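Local coordinates for protein phosphoglycolate phosphatase (Thermoplasma acidophilum, PDB 1L6R) that dephosphorylates 2-phosphoglycolate to glycolate with magnesium as cofactor and, less efficiently, releases phosphate from pyrophosphate, acting as a homodimer of the HAD-like hydrolase superfamily, at residues A[19-24]-A[141-146]; A[171-176]-A[222-227]; A[207-212]-A[217-222]. The protein carries 1 engineered substitution. All coordinates share one frame; numbering follows the deposited sequence.

Contact 1 of 3, residues A[19-24]-A[141-146]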
# COMPACT_ATOMS: atom_id res chain seq x y z
N ARG A 19 -28.19 5.46 -4.14
CA ARG A 19 -27.94 6.29 -5.32
C ARG A 19 -27.92 7.79 -5.04
O ARG A 19 -27.28 8.55 -5.77
CB ARG A 19 -29.01 6.03 -6.38
CG ARG A 19 -28.88 4.72 -7.14
CD ARG A 19 -30.18 4.41 -7.88
NE ARG A 19 -30.93 5.62 -8.22
CZ ARG A 19 -30.63 6.46 -9.21
NH1 ARG A 19 -29.57 6.23 -9.97
NH2 ARG A 19 -31.38 7.53 -9.42
N ASP A 20 -28.62 8.21 -3.99
CA ASP A 20 -28.69 9.62 -3.64
C ASP A 20 -27.79 9.99 -2.46
O ASP A 20 -27.96 11.06 -1.86
CB ASP A 20 -30.14 10.00 -3.32
CG ASP A 20 -31.06 9.73 -4.49
OD1 ASP A 20 -30.79 10.28 -5.58
OD2 ASP A 20 -32.04 8.97 -4.32
N ARG A 21 -26.84 9.11 -2.16
CA ARG A 21 -25.88 9.29 -1.07
C ARG A 21 -26.50 9.19 0.32
O ARG A 21 -25.88 9.58 1.31
CB ARG A 21 -25.12 10.62 -1.20
CG ARG A 21 -24.37 10.78 -2.52
CD ARG A 21 -23.49 12.02 -2.53
NE ARG A 21 -22.67 12.10 -3.73
CZ ARG A 21 -21.92 13.15 -4.06
NH1 ARG A 21 -21.91 14.23 -3.28
NH2 ARG A 21 -21.18 13.13 -5.16
N LEU A 22 -27.72 8.65 0.40
CA LEU A 22 -28.37 8.51 1.70
C LEU A 22 -27.91 7.21 2.34
O LEU A 22 -27.62 6.23 1.65
CB LEU A 22 -29.89 8.50 1.55
CG LEU A 22 -30.50 9.70 0.81
CD1 LEU A 22 -32.02 9.62 0.88
CD2 LEU A 22 -30.00 11.00 1.42
N ILE A 23 -27.84 7.18 3.67
CA ILE A 23 -27.41 5.97 4.34
C ILE A 23 -28.47 4.87 4.15
O ILE A 23 -29.68 5.12 4.22
CB ILE A 23 -27.15 6.26 5.85
CG1 ILE A 23 -26.30 5.14 6.46
CG2 ILE A 23 -28.46 6.44 6.61
CD1 ILE A 23 -24.82 5.28 6.13
N SER A 24 -28.00 3.67 3.87
CA SER A 24 -28.88 2.53 3.68
C SER A 24 -29.36 1.99 5.02
O SER A 24 -28.55 1.57 5.85
CB SER A 24 -28.13 1.44 2.92
OG SER A 24 -28.81 0.20 3.02
N SER A 141 -13.56 11.07 -3.50
CA SER A 141 -14.29 10.12 -2.68
C SER A 141 -15.44 10.84 -1.99
O SER A 141 -15.26 11.92 -1.42
CB SER A 141 -13.41 9.48 -1.61
OG SER A 141 -14.14 8.44 -0.97
N GLY A 142 -16.63 10.26 -2.07
CA GLY A 142 -17.76 10.86 -1.40
C GLY A 142 -18.25 12.16 -1.99
O GLY A 142 -18.79 12.19 -3.09
N TYR A 143 -18.03 13.24 -1.26
CA TYR A 143 -18.47 14.57 -1.66
C TYR A 143 -17.46 15.45 -2.36
O TYR A 143 -17.83 16.49 -2.90
CB TYR A 143 -18.95 15.36 -0.44
CG TYR A 143 -20.28 14.91 0.07
CD1 TYR A 143 -20.39 13.78 0.88
CD2 TYR A 143 -21.44 15.55 -0.35
CE1 TYR A 143 -21.64 13.30 1.26
CE2 TYR A 143 -22.70 15.07 0.02
CZ TYR A 143 -22.78 13.95 0.82
OH TYR A 143 -24.02 13.47 1.18
N SER A 144 -16.20 15.05 -2.37
CA SER A 144 -15.19 15.95 -2.93
C SER A 144 -13.91 15.25 -3.28
O SER A 144 -13.75 14.04 -3.10
CB SER A 144 -14.85 17.00 -1.87
OG SER A 144 -14.07 16.41 -0.81
N TRP A 145 -12.98 16.05 -3.79
CA TRP A 145 -11.63 15.58 -4.03
C TRP A 145 -10.94 15.71 -2.68
O TRP A 145 -11.40 16.43 -1.77
CB TRP A 145 -10.89 16.46 -5.03
CG TRP A 145 -11.34 16.27 -6.43
CD1 TRP A 145 -12.43 16.82 -7.02
CD2 TRP A 145 -10.71 15.44 -7.41
NE1 TRP A 145 -12.52 16.39 -8.33
CE2 TRP A 145 -11.48 15.55 -8.59
CE3 TRP A 145 -9.57 14.62 -7.41
CZ2 TRP A 145 -11.14 14.86 -9.77
CZ3 TRP A 145 -9.24 13.93 -8.59
CH2 TRP A 145 -10.03 14.07 -9.75
N HIS A 146 -9.81 15.02 -2.56
CA HIS A 146 -9.03 15.00 -1.34
C HIS A 146 -7.57 15.15 -1.69
O HIS A 146 -7.08 14.47 -2.59
CB HIS A 146 -9.23 13.67 -0.62
CG HIS A 146 -10.63 13.47 -0.15
ND1 HIS A 146 -11.63 12.93 -0.94
CD2 HIS A 146 -11.22 13.83 1.01
CE1 HIS A 146 -12.77 12.98 -0.28
NE2 HIS A 146 -12.55 13.52 0.91
O HOH W 1 -23.93 11.00 2.32
O HOH W 2 -20.33 16.61 -4.00
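With CG beside its own backbone N (chi1 -58°) and every later bond up to the guanidinium close to extended, R21 reaches straight out from its loop over Y143; the tyrosine, its chi1 at -75°, lies back along the arginine in the opposite direction. The last methylene of the arginine lies over the ring: R21 CD sits 4.3 Å from the ring centroid as a CH-pi contact over the face. Farther out, R21 CZ lies over the same ring at 4.7 Å from its centroid, a cation-pi contact. The guanidinium does not lie flat on it, because the two planes stand 77° apart. It turns an edge down, which brings R21 NH1 to 3.2 Å from Y143 CD2.

Y143 is in the type II' turn that runs from S141 to S144 between strands 136-141 and 144-149, with G142 taking the positive phi that such a turn demands. These strands belong to the small antiparallel sheet, consistent with the cap of a HAD phosphatase, whereas 19-24 lies in the loop following helix 12-15, so the pair probably spans core and cap.

G142 O lies over a face of the guanidinium, 3.3 Å from R21 NH2, at an angle too poor for a hydrogen bond; NH2 has a weak one to Y140 OH instead. Water bridges both ends of the pair. One molecule is 2.6 Å from R21 O, to which it donates, and 2.7 Å from Y143 OH. Another accepts from R21 NH1 in the guanidinium plane and donates to Y143 O.

Contact 2 of 3, residues A[171-176]-A[222-227]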
# COMPACT_ATOMS: atom_id res chain seq x y z
N GLU A 171 -8.18 -12.22 9.87
CA GLU A 171 -9.28 -12.01 10.82
C GLU A 171 -9.98 -10.68 10.52
O GLU A 171 -10.89 -10.27 11.24
CB GLU A 171 -8.76 -11.99 12.26
CG GLU A 171 -8.17 -13.32 12.73
CD GLU A 171 -7.63 -13.25 14.15
OE1 GLU A 171 -6.73 -12.42 14.42
OE2 GLU A 171 -8.10 -14.04 15.01
N ILE A 172 -9.54 -10.02 9.46
CA ILE A 172 -10.11 -8.73 9.07
C ILE A 172 -10.78 -8.84 7.71
O ILE A 172 -10.23 -9.43 6.77
CB ILE A 172 -9.00 -7.65 8.98
CG1 ILE A 172 -8.36 -7.43 10.36
CG2 ILE A 172 -9.57 -6.35 8.42
CD1 ILE A 172 -7.13 -6.56 10.33
N LEU A 173 -11.98 -8.28 7.61
CA LEU A 173 -12.72 -8.25 6.36
C LEU A 173 -12.82 -6.79 5.94
O LEU A 173 -13.20 -5.94 6.75
CB LEU A 173 -14.14 -8.82 6.55
CG LEU A 173 -15.13 -8.55 5.41
CD1 LEU A 173 -14.70 -9.30 4.14
CD2 LEU A 173 -16.53 -8.99 5.84
N VAL A 174 -12.46 -6.48 4.70
CA VAL A 174 -12.61 -5.11 4.22
C VAL A 174 -13.70 -5.10 3.15
O VAL A 174 -13.84 -6.05 2.37
CB VAL A 174 -11.29 -4.53 3.64
CG1 VAL A 174 -10.21 -4.50 4.72
CG2 VAL A 174 -10.84 -5.32 2.43
N ILE A 175 -14.49 -4.04 3.14
CA ILE A 175 -15.56 -3.87 2.16
C ILE A 175 -15.34 -2.51 1.51
O ILE A 175 -15.26 -1.47 2.20
CB ILE A 175 -16.95 -3.93 2.84
CG1 ILE A 175 -17.10 -5.28 3.56
CG2 ILE A 175 -18.05 -3.74 1.79
CD1 ILE A 175 -18.41 -5.44 4.30
N GLY A 176 -15.20 -2.53 0.18
CA GLY A 176 -14.94 -1.32 -0.60
C GLY A 176 -15.60 -1.45 -1.96
O GLY A 176 -16.29 -2.45 -2.21
N LYS A 222 -23.78 -12.46 5.76
CA LYS A 222 -24.37 -13.81 5.77
C LYS A 222 -23.40 -14.80 5.16
O LYS A 222 -23.21 -15.90 5.68
CB LYS A 222 -25.67 -13.83 4.97
CG LYS A 222 -26.83 -13.12 5.65
CD LYS A 222 -28.07 -13.16 4.79
CE LYS A 222 -29.24 -12.47 5.47
NZ LYS A 222 -28.91 -11.06 5.81
N HIS A 223 -22.78 -14.42 4.05
CA HIS A 223 -21.82 -15.30 3.39
C HIS A 223 -20.71 -15.74 4.34
O HIS A 223 -20.30 -16.90 4.33
CB HIS A 223 -21.22 -14.61 2.17
CG HIS A 223 -20.20 -15.44 1.45
ND1 HIS A 223 -18.85 -15.29 1.65
CD2 HIS A 223 -20.35 -16.45 0.56
CE1 HIS A 223 -18.20 -16.17 0.91
NE2 HIS A 223 -19.09 -16.89 0.24
N PHE A 224 -20.20 -14.81 5.14
CA PHE A 224 -19.12 -15.11 6.07
C PHE A 224 -19.63 -15.57 7.45
O PHE A 224 -18.87 -15.61 8.42
CB PHE A 224 -18.20 -13.89 6.21
CG PHE A 224 -17.38 -13.62 4.98
CD1 PHE A 224 -16.36 -14.50 4.60
CD2 PHE A 224 -17.62 -12.50 4.19
CE1 PHE A 224 -15.60 -14.27 3.46
CE2 PHE A 224 -16.87 -12.26 3.05
CZ PHE A 224 -15.85 -13.15 2.68
N GLU A 225 -20.91 -15.90 7.52
CA GLU A 225 -21.54 -16.37 8.76
C GLU A 225 -21.37 -15.37 9.90
O GLU A 225 -21.10 -15.76 11.04
CB GLU A 225 -20.95 -17.72 9.17
CG GLU A 225 -21.10 -18.81 8.12
CD GLU A 225 -20.54 -20.14 8.58
OE1 GLU A 225 -19.35 -20.19 8.97
OE2 GLU A 225 -21.28 -21.15 8.54
N LEU A 226 -21.54 -14.09 9.60
CA LEU A 226 -21.41 -13.04 10.59
C LEU A 226 -22.78 -12.53 11.03
O LEU A 226 -22.89 -11.78 11.99
CB LEU A 226 -20.57 -11.88 10.03
CG LEU A 226 -19.12 -12.23 9.67
CD1 LEU A 226 -18.46 -11.06 8.95
CD2 LEU A 226 -18.36 -12.57 10.94
N MET A 227 -23.81 -12.96 10.31
CA MET A 227 -25.19 -12.59 10.59
C MET A 227 -26.06 -13.83 10.71
O MET A 227 -26.81 -13.94 11.70
CB MET A 227 -25.76 -11.71 9.48
CG MET A 227 -25.70 -10.23 9.76
SD MET A 227 -26.62 -9.36 8.51
CE MET A 227 -28.29 -9.52 9.14
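L226 N probably donates to F221 O, a hydrogen bond that ties the residue carrying one of the contact's side chains back onto the helix before it. Inside it, E225 N donates to K222 O at 2.9 Å. Together the two bonds make a Schellman motif with E225, at positive phi, as its C-prime residue. F224, the first residue to leave helical angles, faces strand 172-175 from the helix end, and the turn at E225 brings L226 to the same strand.

L173 receives them. A chi1 of 166° swings its branch point away from its own N, and both methyls meet the helix end. L173 CD1 comes to 3.8 Å from F224 CE2, approaching the ring obliquely. The other branch serves two partners: L173 CD2 is 4.0 Å from F224 CD2 and 4.2 Å from L226 CD1, so this methyl touches both residues.

Strand 172-175 lies between the parallel strands 7-11 and 190-193 in the central sheet of the Rossmann-like HAD core, and the contact joins that sheet to the end of the last helix, 215-223. L173 is buried; I5, R190 and A192 pack around it too, and F224 shares I5 and A192 with it. From within helix 215-223 itself, I220 also packs on L173, so the leucine meets both the body of the helix and the residues that follow it.

The phenyl ring has a polar neighbour as well. H223 ND1 lies 3.6 Å above the plane of the F224 ring, over its centre, so the imidazole of H223 stands edge-on over one face of the phenyl ring.

Contact 3 of 3, residues A[207-212]-A[217-222]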
# COMPACT_ATOMS: atom_id res chain seq x y z
N PHE A 207 -15.49 -12.48 -2.06
CA PHE A 207 -16.91 -12.59 -2.30
C PHE A 207 -17.42 -11.34 -3.00
O PHE A 207 -17.20 -10.22 -2.53
CB PHE A 207 -17.68 -12.79 -0.99
CG PHE A 207 -19.16 -12.95 -1.17
CD1 PHE A 207 -19.69 -14.12 -1.71
CD2 PHE A 207 -20.03 -11.91 -0.83
CE1 PHE A 207 -21.06 -14.26 -1.90
CE2 PHE A 207 -21.40 -12.04 -1.01
CZ PHE A 207 -21.92 -13.22 -1.55
N VAL A 208 -18.07 -11.54 -4.15
CA VAL A 208 -18.66 -10.43 -4.89
C VAL A 208 -20.17 -10.55 -4.72
O VAL A 208 -20.79 -11.54 -5.12
CB VAL A 208 -18.31 -10.49 -6.40
CG1 VAL A 208 -18.96 -9.31 -7.12
CG2 VAL A 208 -16.79 -10.44 -6.59
N SER A 209 -20.76 -9.55 -4.08
CA SER A 209 -22.19 -9.55 -3.83
C SER A 209 -23.04 -9.37 -5.08
O SER A 209 -22.59 -8.83 -6.10
CB SER A 209 -22.53 -8.45 -2.81
OG SER A 209 -23.93 -8.40 -2.56
N ASP A 210 -24.29 -9.83 -5.01
CA ASP A 210 -25.25 -9.67 -6.10
C ASP A 210 -25.96 -8.32 -5.93
O ASP A 210 -26.74 -7.91 -6.78
CB ASP A 210 -26.32 -10.77 -6.05
CG ASP A 210 -25.74 -12.16 -6.20
OD1 ASP A 210 -25.12 -12.44 -7.25
OD2 ASP A 210 -25.89 -12.98 -5.26
N TYR A 211 -25.65 -7.63 -4.83
CA TYR A 211 -26.29 -6.36 -4.50
C TYR A 211 -25.33 -5.18 -4.40
O TYR A 211 -24.12 -5.37 -4.33
CB TYR A 211 -27.00 -6.49 -3.15
CG TYR A 211 -28.02 -7.61 -3.08
CD1 TYR A 211 -29.33 -7.41 -3.53
CD2 TYR A 211 -27.67 -8.86 -2.59
CE1 TYR A 211 -30.26 -8.44 -3.50
CE2 TYR A 211 -28.60 -9.91 -2.56
CZ TYR A 211 -29.89 -9.68 -3.01
OH TYR A 211 -30.82 -10.70 -2.98
N SER A 212 -25.89 -3.98 -4.37
CA SER A 212 -25.13 -2.75 -4.23
C SER A 212 -25.98 -1.77 -3.42
O SER A 212 -27.10 -2.10 -2.99
CB SER A 212 -24.85 -2.11 -5.59
OG SER A 212 -24.18 -2.99 -6.46
N ILE A 217 -24.13 -5.35 2.16
CA ILE A 217 -23.65 -5.59 3.52
C ILE A 217 -24.26 -6.84 4.14
O ILE A 217 -23.53 -7.71 4.65
CB ILE A 217 -23.90 -4.35 4.42
CG1 ILE A 217 -23.24 -3.11 3.79
CG2 ILE A 217 -23.38 -4.61 5.82
CD1 ILE A 217 -21.74 -3.25 3.54
N GLY A 218 -25.58 -6.95 4.07
CA GLY A 218 -26.25 -8.11 4.62
C GLY A 218 -25.84 -9.40 3.95
O GLY A 218 -25.58 -10.40 4.62
N GLN A 219 -25.76 -9.40 2.62
CA GLN A 219 -25.38 -10.63 1.93
C GLN A 219 -23.93 -11.03 2.23
O GLN A 219 -23.62 -12.21 2.36
CB GLN A 219 -25.57 -10.51 0.42
CG GLN A 219 -25.37 -11.86 -0.28
CD GLN A 219 -25.40 -11.78 -1.78
OE1 GLN A 219 -24.76 -10.92 -2.37
NE2 GLN A 219 -26.13 -12.69 -2.41
N ILE A 220 -23.05 -10.03 2.32
CA ILE A 220 -21.65 -10.29 2.62
C ILE A 220 -21.52 -10.89 4.02
O ILE A 220 -20.84 -11.89 4.20
CB ILE A 220 -20.82 -8.98 2.54
CG1 ILE A 220 -20.67 -8.56 1.08
CG2 ILE A 220 -19.46 -9.17 3.19
CD1 ILE A 220 -20.13 -7.14 0.92
N PHE A 221 -22.18 -10.28 5.00
CA PHE A 221 -22.12 -10.78 6.37
C PHE A 221 -22.67 -12.21 6.45
O PHE A 221 -22.09 -13.07 7.12
CB PHE A 221 -22.89 -9.86 7.33
CG PHE A 221 -22.19 -8.55 7.63
CD1 PHE A 221 -20.84 -8.35 7.30
CD2 PHE A 221 -22.86 -7.53 8.29
CE1 PHE A 221 -20.19 -7.16 7.63
CE2 PHE A 221 -22.22 -6.32 8.63
CZ PHE A 221 -20.88 -6.14 8.30
N LYS A 222 -23.78 -12.46 5.76
CA LYS A 222 -24.37 -13.81 5.77
C LYS A 222 -23.40 -14.80 5.16
O LYS A 222 -23.21 -15.90 5.68
CB LYS A 222 -25.67 -13.83 4.97
CG LYS A 222 -26.83 -13.12 5.65
CD LYS A 222 -28.07 -13.16 4.79
CE LYS A 222 -29.24 -12.47 5.47
NZ LYS A 222 -28.91 -11.06 5.81
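Two aromatic rings, F207 and Y211, turn their edges to the Q219 side chain, whose amide carbon CD lies in the plane of each. The amide plane is 83° from the F207 ring and 65° from that of Y211. The F207 edge also meets I220, with F207 CD2 3.9 Å from I220 CG1, while one face of the phenyl ring stacks against H223.

Held between those edges, the amide is fixed by three hydrogen bonds. A chi1 of -171° and an extended chain beyond CG carry Q219 from the helix to the loop. Its OE1 accepts twice: from S209 OG at 2.7 Å, somewhat tilted from the carbonyl plane, and from D210 N at 2.9 Å, in that plane and on a lone pair. Q219 NE2 donates to D210 OD2 at 2.9 Å, meeting the carboxylate on its anti side and somewhat out of its plane. Both ends of the amide are thus used, which sets its rotation. S209 OG, besides donating, accepts from Y211 N at 3.0 Å, and this ST turn shapes the loop round the glutamine.

The strand 207-208 that leads into the loop is at the margin of the central HAD sheet, bonded to strand 190-193. Helix 215-223 packs I220 over A192 and I175, and its I217 packs on A27 and S30 of helix 25-36.

Contacts 2 and 3 both use helix 215-223, share K222 and have centres about 9 Å apart. They touch directly: L173 CD2 is 4.0 Å from I220 CG2, and H223 CD2 is 3.3 Å from F207 CD1. One fixes the helix end against an interior strand of the central sheet, the other ties the preceding turn to the loop after its margin strand. Contact 1 stands apart, its centre about 22 Å from that of contact 2 and about 20 Å from that of contact 3. It is nearest the metals, G142 lying about 4 Å from a bound calcium ion. The side chains of I220 and D177 are about 9 Å apart, those of L173 and nucleophile D11 about 11 Å.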